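PDB 5XFM: alpha-glucosidase from Bacteroides thetaiotaomicron, which acts as a bifunctional beta-L-arabinopyranosidase and alpha-galactosidase of glycoside hydrolase family 97. Local coordinates for residues A[180-183]-A[184-187]; A[332-335]-A[336-339]; A[342-345]-A[346-349]. The protein carries 1 engineered substitution. One frame throughout, in Å; residues are numbered along the deposited sequence.

Contact 1: residues A[180-183]-A[184-187]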
loop_
_atom_site.group_PDB
_atom_site.type_symbol
_atom_site.label_atom_id
_atom_site.label_comp_id
_atom_site.label_asym_id
_atom_site.label_seq_id
_atom_site.Cartn_x
_atom_site.Cartn_y
_atom_site.Cartn_z
ATOM N N ASP A 180 10.997 16.013 2.424
ATOM C CA ASP A 180 12.326 16.447 2.841
ATOM C C ASP A 180 12.315 17.209 4.164
ATOM O O ASP A 180 12.975 18.236 4.310
ATOM C CB ASP A 180 12.965 17.288 1.734
ATOM C CG ASP A 180 13.763 16.440 0.762
ATOM O OD1 ASP A 180 14.654 15.694 1.226
ATOM O OD2 ASP A 180 13.476 16.478 -0.453
ATOM N N ALA A 181 11.546 16.698 5.118
ATOM C CA ALA A 181 11.497 17.264 6.454
ATOM C C ALA A 181 12.769 16.935 7.225
ATOM O O ALA A 181 13.371 15.882 7.015
ATOM C CB ALA A 181 10.285 16.744 7.196
ATOM N N PRO A 182 13.191 17.840 8.119
ATOM C CA PRO A 182 14.306 17.498 9.007
ATOM C C PRO A 182 13.921 16.335 9.916
ATOM O O PRO A 182 12.731 16.186 10.228
ATOM C CB PRO A 182 14.538 18.782 9.815
ATOM C CG PRO A 182 13.787 19.863 9.091
ATOM C CD PRO A 182 12.675 19.198 8.352
ATOM N N MET A 183 14.897 15.511 10.298
ATOM C CA MET A 183 14.649 14.394 11.202
ATOM C C MET A 183 14.179 14.886 12.565
ATOM O O MET A 183 13.382 14.229 13.237
ATOM C CB MET A 183 15.903 13.523 11.369
ATOM C CG MET A 183 15.983 12.371 10.379
ATOM S SD MET A 183 17.315 11.212 10.728
ATOM C CE MET A 183 18.660 12.327 11.140
ATOM N N SER A 184 14.680 16.049 12.963
ATOM C CA SER A 184 14.369 16.628 14.267
ATOM C C SER A 184 12.903 17.055 14.397
ATOM O O SER A 184 12.442 17.363 15.492
ATOM C CB SER A 184 15.261 17.836 14.530
ATOM O OG SER A 184 14.860 18.915 13.705
ATOM N N ASP A 185 12.185 17.118 13.280
ATOM C CA ASP A 185 10.773 17.487 13.335
ATOM C C ASP A 185 9.975 16.544 14.221
ATOM O O ASP A 185 10.247 15.350 14.287
ATOM C CB ASP A 185 10.156 17.520 11.939
ATOM C CG ASP A 185 10.459 18.805 11.210
ATOM O OD1 ASP A 185 11.197 19.639 11.777
ATOM O OD2 ASP A 185 9.933 18.999 10.093
ATOM N N ARG A 186 8.987 17.102 14.907
ATOM C CA ARG A 186 8.110 16.325 15.768
ATOM C C ARG A 186 6.841 15.944 15.002
ATOM O O ARG A 186 6.337 16.731 14.198
ATOM C CB ARG A 186 7.791 17.133 17.027
ATOM C CG ARG A 186 6.458 16.854 17.673
ATOM C CD ARG A 186 6.451 15.551 18.460
ATOM N NE ARG A 186 5.454 15.583 19.529
ATOM C CZ ARG A 186 4.171 15.894 19.355
ATOM N NH1 ARG A 186 3.711 16.193 18.146
ATOM N NH2 ARG A 186 3.339 15.894 20.393
ATOM N N SER A 187 6.341 14.731 15.233
ATOM C CA SER A 187 5.140 14.265 14.549
ATOM C C SER A 187 3.938 15.106 14.951
ATOM O O SER A 187 3.881 15.634 16.064
ATOM C CB SER A 187 4.869 12.782 14.840
ATOM O OG SER A 187 4.494 12.574 16.187
#

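Contact 2: residues A[332-335]-A[336-339]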
loop_
_atom_site.group_PDB
_atom_site.type_symbol
_atom_site.label_atom_id
_atom_site.label_comp_id
_atom_site.label_asym_id
_atom_site.label_seq_id
_atom_site.Cartn_x
_atom_site.Cartn_y
_atom_site.Cartn_z
ATOM N N ASP A 332 -22.261 1.663 -2.528
ATOM C CA ASP A 332 -21.571 2.107 -1.316
ATOM C C ASP A 332 -22.500 2.119 -0.096
ATOM O O ASP A 332 -23.553 1.483 -0.114
ATOM C CB ASP A 332 -20.960 3.490 -1.545
ATOM C CG ASP A 332 -19.596 3.653 -0.870
ATOM O OD1 ASP A 332 -19.519 3.832 0.367
ATOM O OD2 ASP A 332 -18.588 3.607 -1.601
ATOM N N ASN A 333 -22.102 2.833 0.959
ATOM C CA ASN A 333 -22.832 2.835 2.233
ATOM C C ASN A 333 -24.316 3.228 2.136
ATOM O O ASN A 333 -24.719 3.873 1.175
ATOM C CB ASN A 333 -22.143 3.775 3.225
ATOM C CG ASN A 333 -22.014 5.200 2.697
ATOM O OD1 ASN A 333 -22.685 5.596 1.744
ATOM N ND2 ASN A 333 -21.156 5.978 3.333
ATOM N N TRP A 334 -25.085 2.817 3.150
ATOM C CA TRP A 334 -26.537 3.018 3.312
ATOM C C TRP A 334 -27.438 2.099 2.481
ATOM O O TRP A 334 -28.662 2.180 2.606
ATOM C CB TRP A 334 -26.957 4.468 3.012
ATOM C CG TRP A 334 -26.349 5.499 3.899
ATOM C CD1 TRP A 334 -25.460 6.470 3.536
ATOM C CD2 TRP A 334 -26.567 5.659 5.304
ATOM N NE1 TRP A 334 -25.122 7.233 4.625
ATOM C CE2 TRP A 334 -25.784 6.754 5.724
ATOM C CE3 TRP A 334 -27.347 4.986 6.247
ATOM C CZ2 TRP A 334 -25.761 7.193 7.047
ATOM C CZ3 TRP A 334 -27.321 5.421 7.563
ATOM C CH2 TRP A 334 -26.530 6.515 7.951
ATOM N N TRP A 335 -26.871 1.234 1.645
ATOM C CA TRP A 335 -27.706 0.471 0.709
ATOM C C TRP A 335 -28.685 -0.488 1.392
ATOM O O TRP A 335 -29.785 -0.729 0.886
ATOM C CB TRP A 335 -26.843 -0.311 -0.291
ATOM C CG TRP A 335 -26.040 -1.445 0.282
ATOM C CD1 TRP A 335 -24.714 -1.423 0.614
ATOM C CD2 TRP A 335 -26.497 -2.781 0.555
ATOM N NE1 TRP A 335 -24.326 -2.651 1.091
ATOM C CE2 TRP A 335 -25.400 -3.500 1.066
ATOM C CE3 TRP A 335 -27.729 -3.431 0.430
ATOM C CZ2 TRP A 335 -25.497 -4.836 1.448
ATOM C CZ3 TRP A 335 -27.825 -4.755 0.815
ATOM C CH2 TRP A 335 -26.714 -5.445 1.318
ATOM N N ASP A 336 -28.302 -1.024 2.544
ATOM C CA ASP A 336 -29.152 -2.008 3.208
ATOM C C ASP A 336 -30.421 -1.380 3.748
ATOM O O ASP A 336 -31.427 -2.058 3.937
ATOM C CB ASP A 336 -28.405 -2.686 4.350
ATOM C CG ASP A 336 -28.106 -1.729 5.480
ATOM O OD1 ASP A 336 -27.538 -0.656 5.198
ATOM O OD2 ASP A 336 -28.471 -2.024 6.638
ATOM N N THR A 337 -30.362 -0.080 4.004
ATOM C CA THR A 337 -31.478 0.629 4.607
ATOM C C THR A 337 -32.268 1.485 3.603
ATOM O O THR A 337 -33.445 1.775 3.820
ATOM C CB THR A 337 -30.973 1.495 5.783
ATOM O OG1 THR A 337 -32.035 1.713 6.718
ATOM C CG2 THR A 337 -30.429 2.822 5.297
ATOM N N ARG A 338 -31.619 1.901 2.518
ATOM C CA ARG A 338 -32.253 2.778 1.529
ATOM C C ARG A 338 -32.633 2.047 0.238
ATOM O O ARG A 338 -33.358 2.588 -0.595
ATOM C CB ARG A 338 -31.335 3.961 1.216
ATOM C CG ARG A 338 -31.121 4.861 2.413
ATOM C CD ARG A 338 -30.169 6.006 2.129
ATOM N NE ARG A 338 -29.812 6.686 3.373
ATOM C CZ ARG A 338 -29.101 7.806 3.443
ATOM N NH1 ARG A 338 -28.659 8.386 2.333
ATOM N NH2 ARG A 338 -28.826 8.341 4.626
ATOM N N ILE A 339 -32.132 0.824 0.075
ATOM C CA ILE A 339 -32.512 -0.036 -1.046
ATOM C C ILE A 339 -33.021 -1.391 -0.549
ATOM O O ILE A 339 -34.061 -1.883 -1.001
ATOM C CB ILE A 339 -31.336 -0.255 -2.022
ATOM C CG1 ILE A 339 -30.913 1.076 -2.652
ATOM C CG2 ILE A 339 -31.722 -1.244 -3.113
ATOM C CD1 ILE A 339 -29.566 1.040 -3.356
#

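Contact 3: residues A[342-345]-A[346-349]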
loop_
_atom_site.group_PDB
_atom_site.type_symbol
_atom_site.label_atom_id
_atom_site.label_comp_id
_atom_site.label_asym_id
_atom_site.label_seq_id
_atom_site.Cartn_x
_atom_site.Cartn_y
_atom_site.Cartn_z
ATOM N N GLN A 342 -33.673 -7.197 -0.261
ATOM C CA GLN A 342 -34.636 -7.833 -1.160
ATOM C C GLN A 342 -34.534 -7.327 -2.594
ATOM O O GLN A 342 -34.489 -8.114 -3.533
ATOM C CB GLN A 342 -36.055 -7.581 -0.660
ATOM C CG GLN A 342 -36.409 -8.283 0.626
ATOM C CD GLN A 342 -37.112 -7.349 1.585
ATOM O OE1 GLN A 342 -37.039 -6.124 1.442
ATOM N NE2 GLN A 342 -37.779 -7.915 2.583
ATOM N N ARG A 343 -34.473 -6.009 -2.760
ATOM C CA ARG A 343 -34.388 -5.417 -4.095
ATOM C C ARG A 343 -32.987 -5.537 -4.669
ATOM O O ARG A 343 -32.784 -5.412 -5.888
ATOM C CB ARG A 343 -34.817 -3.949 -4.094
ATOM C CG ARG A 343 -36.247 -3.712 -3.666
ATOM C CD ARG A 343 -36.716 -2.380 -4.204
ATOM N NE ARG A 343 -36.759 -2.443 -5.664
ATOM C CZ ARG A 343 -36.879 -1.391 -6.469
ATOM N NH1 ARG A 343 -36.934 -0.163 -5.968
ATOM N NH2 ARG A 343 -36.915 -1.568 -7.784
ATOM N N MET A 344 -32.021 -5.753 -3.781
ATOM C CA MET A 344 -30.642 -5.980 -4.197
ATOM C C MET A 344 -30.547 -7.144 -5.173
ATOM O O MET A 344 -29.732 -7.114 -6.077
ATOM C CB MET A 344 -29.742 -6.241 -2.991
ATOM C CG MET A 344 -28.263 -6.314 -3.337
ATOM S SD MET A 344 -27.712 -4.861 -4.272
ATOM C CE MET A 344 -28.003 -3.549 -3.086
ATOM N N LYS A 345 -31.400 -8.148 -5.002
ATOM C CA LYS A 345 -31.416 -9.315 -5.884
ATOM C C LYS A 345 -31.818 -8.957 -7.312
ATOM O O LYS A 345 -31.239 -9.456 -8.286
ATOM C CB LYS A 345 -32.364 -10.373 -5.323
ATOM C CG LYS A 345 -32.784 -11.446 -6.311
ATOM C CD LYS A 345 -33.561 -12.551 -5.611
ATOM C CE LYS A 345 -34.333 -13.401 -6.607
ATOM N NZ LYS A 345 -35.462 -12.624 -7.195
ATOM N N SER A 346 -32.807 -8.083 -7.437
ATOM C CA SER A 346 -33.255 -7.656 -8.754
ATOM C C SER A 346 -32.231 -6.711 -9.367
ATOM O O SER A 346 -32.050 -6.684 -10.583
ATOM C CB SER A 346 -34.636 -6.997 -8.674
ATOM O OG SER A 346 -34.586 -5.767 -7.975
ATOM N N LEU A 347 -31.542 -5.957 -8.518
ATOM C CA LEU A 347 -30.459 -5.096 -8.990
ATOM C C LEU A 347 -29.305 -5.951 -9.529
ATOM O O LEU A 347 -28.729 -5.651 -10.579
ATOM C CB LEU A 347 -29.982 -4.169 -7.867
ATOM C CG LEU A 347 -29.587 -2.724 -8.200
ATOM C CD1 LEU A 347 -30.511 -2.085 -9.236
ATOM C CD2 LEU A 347 -29.565 -1.886 -6.929
ATOM N N VAL A 348 -28.985 -7.026 -8.815
ATOM C CA VAL A 348 -27.940 -7.963 -9.237
ATOM C C VAL A 348 -28.319 -8.632 -10.555
ATOM O O VAL A 348 -27.490 -8.764 -11.458
ATOM C CB VAL A 348 -27.669 -9.045 -8.161
ATOM C CG1 VAL A 348 -26.795 -10.158 -8.711
ATOM C CG2 VAL A 348 -27.031 -8.430 -6.912
ATOM N N GLU A 349 -29.569 -9.071 -10.653
ATOM C CA GLU A 349 -30.080 -9.683 -11.878
ATOM C C GLU A 349 -29.969 -8.715 -13.063
ATOM O O GLU A 349 -29.518 -9.080 -14.155
ATOM C CB GLU A 349 -31.519 -10.129 -11.665
ATOM C CG GLU A 349 -31.614 -11.404 -10.858
ATOM C CD GLU A 349 -33.027 -11.709 -10.414
ATOM O OE1 GLU A 349 -33.823 -10.755 -10.252
ATOM O OE2 GLU A 349 -33.331 -12.903 -10.202
HETATM O O HOH W 1 -37.554 -4.253 -7.239
#

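Contact 1: residues A[180-183]-A[184-187]
Asp185 N donates to Pro182 O across 3.2 Å, the closing bond of a type I beta turn that runs from Pro182 to Asp185. The N-H points well at its acceptor (157°). With CG beside its own backbone N (chi1 -81°), Asp185 swings its carboxylate back over the residues that enter the turn. There OD2 of Asp185 comes to 3.3 Å from Pro182 CD and OD1 to 3.7 Å from Pro182 CG, while the methyl CB of Ala181 lies 3.7 Å from the same OD2. These are van der Waals contacts along one side of the pyrrolidine; the charge of OD2 is met by a salt bridge to Lys178 NZ, just upstream in the chain. Ser184, at the second corner, adds a looser touch, its OG 3.9 Å from Pro182 CB. Met183 sends its side chain off the turn, onto Phe148, Thr152 and Thr154. The turn thus leads the chain out of strand 178-182, an outermost strand of a nine-stranded antiparallel sheet in the N-terminal region. Asp180 and Ala181 both face Thr154 of neighbouring strand 153-156 in a G1 beta bulge, and Asp180 OD1 pairs with Arg200 of strand 197-200.

Contact 2: residues A[332-335]-A[336-339]
Arg338 lays its guanidinium flat on the indole of Trp334: the group centres are 3.8 Å apart and the planes differ by 10°. The cation-pi geometry is face-on, with Arg338 CZ 3.8 Å from the centroid of the five-membered ring, and NH2 reaches on over the fused bond, 3.6 Å from both CD2 and CE2 of Trp334. Arg338 gets there with an extended chain from CG to NE, its CG placed beside the backbone N (chi1 -65°). The stack is close-packed yet lies on the solvent side, since Arg338 and Thr337 are exposed and Trp334 partly so. The loose element here is Thr337, whose CG2 makes only a marginal touch at the edge of the same indole, 3.9 Å from Trp334 CE3. Beneath, the backbone is tightly bonded. Trp334, at the N-cap position, offers its carbonyl O to two amides, Arg338 N at 3.0 Å and Thr337 N at 3.2 Å. Ile339 N follows with a bond of 2.9 Å to Trp335 O. Trp335 itself turns inward; Asp336 CB sits over its six-membered ring, 4.1 Å from the centroid, in a CH-pi contact, and Trp335 NE1 donates to Trp361 O of strand 357-363. A short helix opening directly from the loop after parallel strand 328-331 is consistent with a beta-to-alpha connection of the TIM-barrel-type catalytic domain of family 97, where such loops usually border the active site.

Contact 3: residues A[342-345]-A[346-349]
Ser346 folds its hydroxyl back along the helix: chi1 of 67° sets OG between the backbone N and the carbonyl carbon, from where it donates to Arg343 O at 2.8 Å. That carbonyl also receives Leu347 N at 3.0 Å, so side chain and main chain share one acceptor. Ser346 OG has a further hydrogen-bond partner in Tyr311 OH. On the exposed flank, Lys345 runs nearly straight before bending at its last torsion (chi4 -70°), and Glu349 extends beyond CG to meet it. The resulting salt bridge is long, NZ of Lys345 to OE2 of Glu349 measuring 3.7 Å, and probably contributes modestly. Met344 on the buried flank leaves the backbone with CG anti to N (chi1 -173°), then bends at both following torsions, touching Leu347 CB through SD and Val348 CG2 through CG, both at 4.3 Å. This apolar face of helix 341-353 rests on the parallel sheet: Met344 and Val348 meet Leu358 of strand 357-363, Leu347 meets Ile331 of strand 328-331 and packs against helix 311-324, and Met344 also reaches Trp391 of helix 382-395.

Contacts 2 and 3 are neighbours in the family 97 catalytic region, their centres about 13 Å apart, on successive helices. They meet where Trp335 CE3 packs on Met344 CE at 3.5 Å, joining the inward face of the short helix to the buried flank of the longer one. Contact 2, following a strand of the parallel sheet, is probably on the active-site side of the barrel; contact 3 belongs to the outer helix layer. Contact 1 stands apart, its centre about 43 Å from that of contact 2 and 52 Å from that of contact 3. The calcium ion, about 13 Å from the Trp334 side chain, draws on both regions: Glu174 from the N-terminal, Glu452 and Glu458 from the catalytic.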